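Local coordinates for hypothetical protein yqeU (Bacillus subtilis, PDB 1VHK) that probably methylates N3 of a specific uridine in 16S rRNA of the assembled 30S subunit, using S-adenosyl-L-methionine as methyl donor, at residues K101-G106 with E140-S145. Numbering follows the deposited sequence.
Sequences KGTELG and EAAEQS
Glu104 and Ser145 bring the two backbones together where helices 94-104 and 131-144 run out, with their CA atoms 5.4 Å apart and no hydrogen bond between the segments. Thr103, next to Glu104, sets its CB against the CB of Ala141, a turn before Ser145, at 3.7 Å. Its CG2, anti to the backbone N, reaches past that methyl to the backbone of Ala142, 3.7 Å from Ala142 N, and also touches Ala142 CB. The same torsion turns OG1 back along its own helix, where it bonds to Ile99 O, while Thr103 O accepts a bond from Arg147. Ser145 lays CB over the backbone of Glu104, 3.9 Å from Glu104 CA, and Ser145 OG donates a 2.8 Å hydrogen bond to Ala141 O from 31° out of the carbonyl plane. Helix 94-104 ends in a Schellman motif with Gly106, at positive phi, as its C-prime residue. Beside this small-residue packing, Lys101 NZ forms a salt bridge with Glu104 OE2, a charged pair that continues to Glu237 and Arg235 of the second subunit; Arg235 also pairs with Glu140. The contact thus joins two helix ends of the SPOUT-clan methyltransferase domain at the interface of its dimer, the assembly characteristic of SPOUT enzymes.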
loop_
_atom_site.group_PDB
_atom_site.type_symbol
_atom_site.label_atom_id
_atom_site.label_comp_id
_atom_site.label_asym_id
_atom_site.label_seq_id
_atom_site.Cartn_x
_atom_site.Cartn_y
_atom_site.Cartn_z
ATOM N N LYS A 101 -5.240 -4.351 -0.269
ATOM C CA LYS A 101 -4.317 -3.213 -0.065
ATOM C C LYS A 101 -4.684 -2.087 -1.003
ATOM O O LYS A 101 -4.825 -0.928 -0.573
ATOM C CB LYS A 101 -2.883 -3.663 -0.084
ATOM C CG LYS A 101 -2.712 -5.043 0.525
ATOM C CD LYS A 101 -2.141 -5.042 1.898
ATOM C CE LYS A 101 -2.762 -6.092 2.808
ATOM N NZ LYS A 101 -3.570 -5.407 3.879
ATOM N N GLY A 102 -5.035 -2.455 -2.258
ATOM C CA GLY A 102 -5.496 -1.570 -3.244
ATOM C C GLY A 102 -6.592 -0.647 -2.741
ATOM O O GLY A 102 -6.628 0.536 -3.124
ATOM N N THR A 103 -7.607 -1.185 -2.053
ATOM C CA THR A 103 -8.646 -0.322 -1.499
ATOM C C THR A 103 -8.026 0.568 -0.411
ATOM O O THR A 103 -8.210 1.800 -0.444
ATOM C CB THR A 103 -9.857 -1.113 -0.952
ATOM O OG1 THR A 103 -10.361 -1.979 -1.987
ATOM C CG2 THR A 103 -10.996 -0.195 -0.517
ATOM N N GLU A 104 -7.255 -0.016 0.515
ATOM C CA GLU A 104 -6.631 0.816 1.556
ATOM C C GLU A 104 -5.943 2.006 0.836
ATOM O O GLU A 104 -6.209 3.143 1.180
ATOM C CB GLU A 104 -5.630 0.135 2.445
ATOM C CG GLU A 104 -5.840 -1.230 3.001
ATOM C CD GLU A 104 -4.728 -1.855 3.820
ATOM O OE1 GLU A 104 -3.995 -1.171 4.562
ATOM O OE2 GLU A 104 -4.554 -3.109 3.778
ATOM N N LEU A 105 -5.152 1.768 -0.220
ATOM C CA LEU A 105 -4.483 2.794 -0.934
ATOM C C LEU A 105 -5.264 3.700 -1.856
ATOM O O LEU A 105 -4.630 4.499 -2.588
ATOM C CB LEU A 105 -3.233 2.240 -1.658
ATOM C CG LEU A 105 -2.208 1.652 -0.681
ATOM C CD1 LEU A 105 -1.313 0.651 -1.383
ATOM C CD2 LEU A 105 -1.400 2.749 0.011
ATOM N N GLY A 106 -6.584 3.678 -1.909
ATOM C CA GLY A 106 -7.358 4.562 -2.720
ATOM C C GLY A 106 -7.820 4.140 -4.068
ATOM O O GLY A 106 -8.464 4.965 -4.761
ATOM N N GLU A 140 -14.767 -4.459 3.221
ATOM C CA GLU A 140 -14.153 -4.467 4.568
ATOM C C GLU A 140 -12.919 -3.593 4.586
ATOM O O GLU A 140 -12.708 -2.709 5.438
ATOM C CB GLU A 140 -13.911 -5.909 4.953
ATOM C CG GLU A 140 -13.448 -6.296 6.285
ATOM C CD GLU A 140 -12.101 -5.799 6.750
ATOM O OE1 GLU A 140 -11.157 -5.715 5.931
ATOM O OE2 GLU A 140 -11.977 -5.455 7.965
ATOM N N ALA A 141 -12.087 -3.703 3.540
ATOM C CA ALA A 141 -10.906 -2.825 3.434
ATOM C C ALA A 141 -11.384 -1.362 3.428
ATOM O O ALA A 141 -10.805 -0.460 4.025
ATOM C CB ALA A 141 -10.165 -3.135 2.150
ATOM N N ALA A 142 -12.484 -1.165 2.693
ATOM C CA ALA A 142 -13.108 0.118 2.566
ATOM C C ALA A 142 -13.576 0.661 3.920
ATOM O O ALA A 142 -13.430 1.854 4.165
ATOM C CB ALA A 142 -14.257 0.078 1.570
ATOM N N GLU A 143 -14.110 -0.191 4.775
ATOM C CA GLU A 143 -14.536 0.160 6.113
ATOM C C GLU A 143 -13.352 0.489 7.016
ATOM O O GLU A 143 -13.351 1.480 7.716
ATOM C CB GLU A 143 -15.320 -1.000 6.782
ATOM C CG GLU A 143 -16.718 -1.123 6.202
ATOM C CD GLU A 143 -17.306 -2.511 6.274
ATOM O OE1 GLU A 143 -18.514 -2.659 5.946
ATOM O OE2 GLU A 143 -16.578 -3.458 6.643
ATOM N N GLN A 144 -12.328 -0.379 6.975
ATOM C CA GLN A 144 -11.192 -0.175 7.867
ATOM C C GLN A 144 -10.310 0.977 7.462
ATOM O O GLN A 144 -9.632 1.519 8.358
ATOM C CB GLN A 144 -10.399 -1.444 8.095
ATOM C CG GLN A 144 -11.173 -2.571 8.764
ATOM C CD GLN A 144 -11.693 -2.221 10.140
ATOM O OE1 GLN A 144 -11.060 -1.517 10.922
ATOM N NE2 GLN A 144 -12.880 -2.724 10.473
ATOM N N SER A 145 -10.370 1.461 6.233
ATOM C CA SER A 145 -9.481 2.521 5.801
ATOM C C SER A 145 -10.144 3.875 5.724
ATOM O O SER A 145 -9.501 4.851 5.316
ATOM C CB SER A 145 -8.836 2.190 4.454
ATOM O OG SER A 145 -9.831 2.080 3.465
#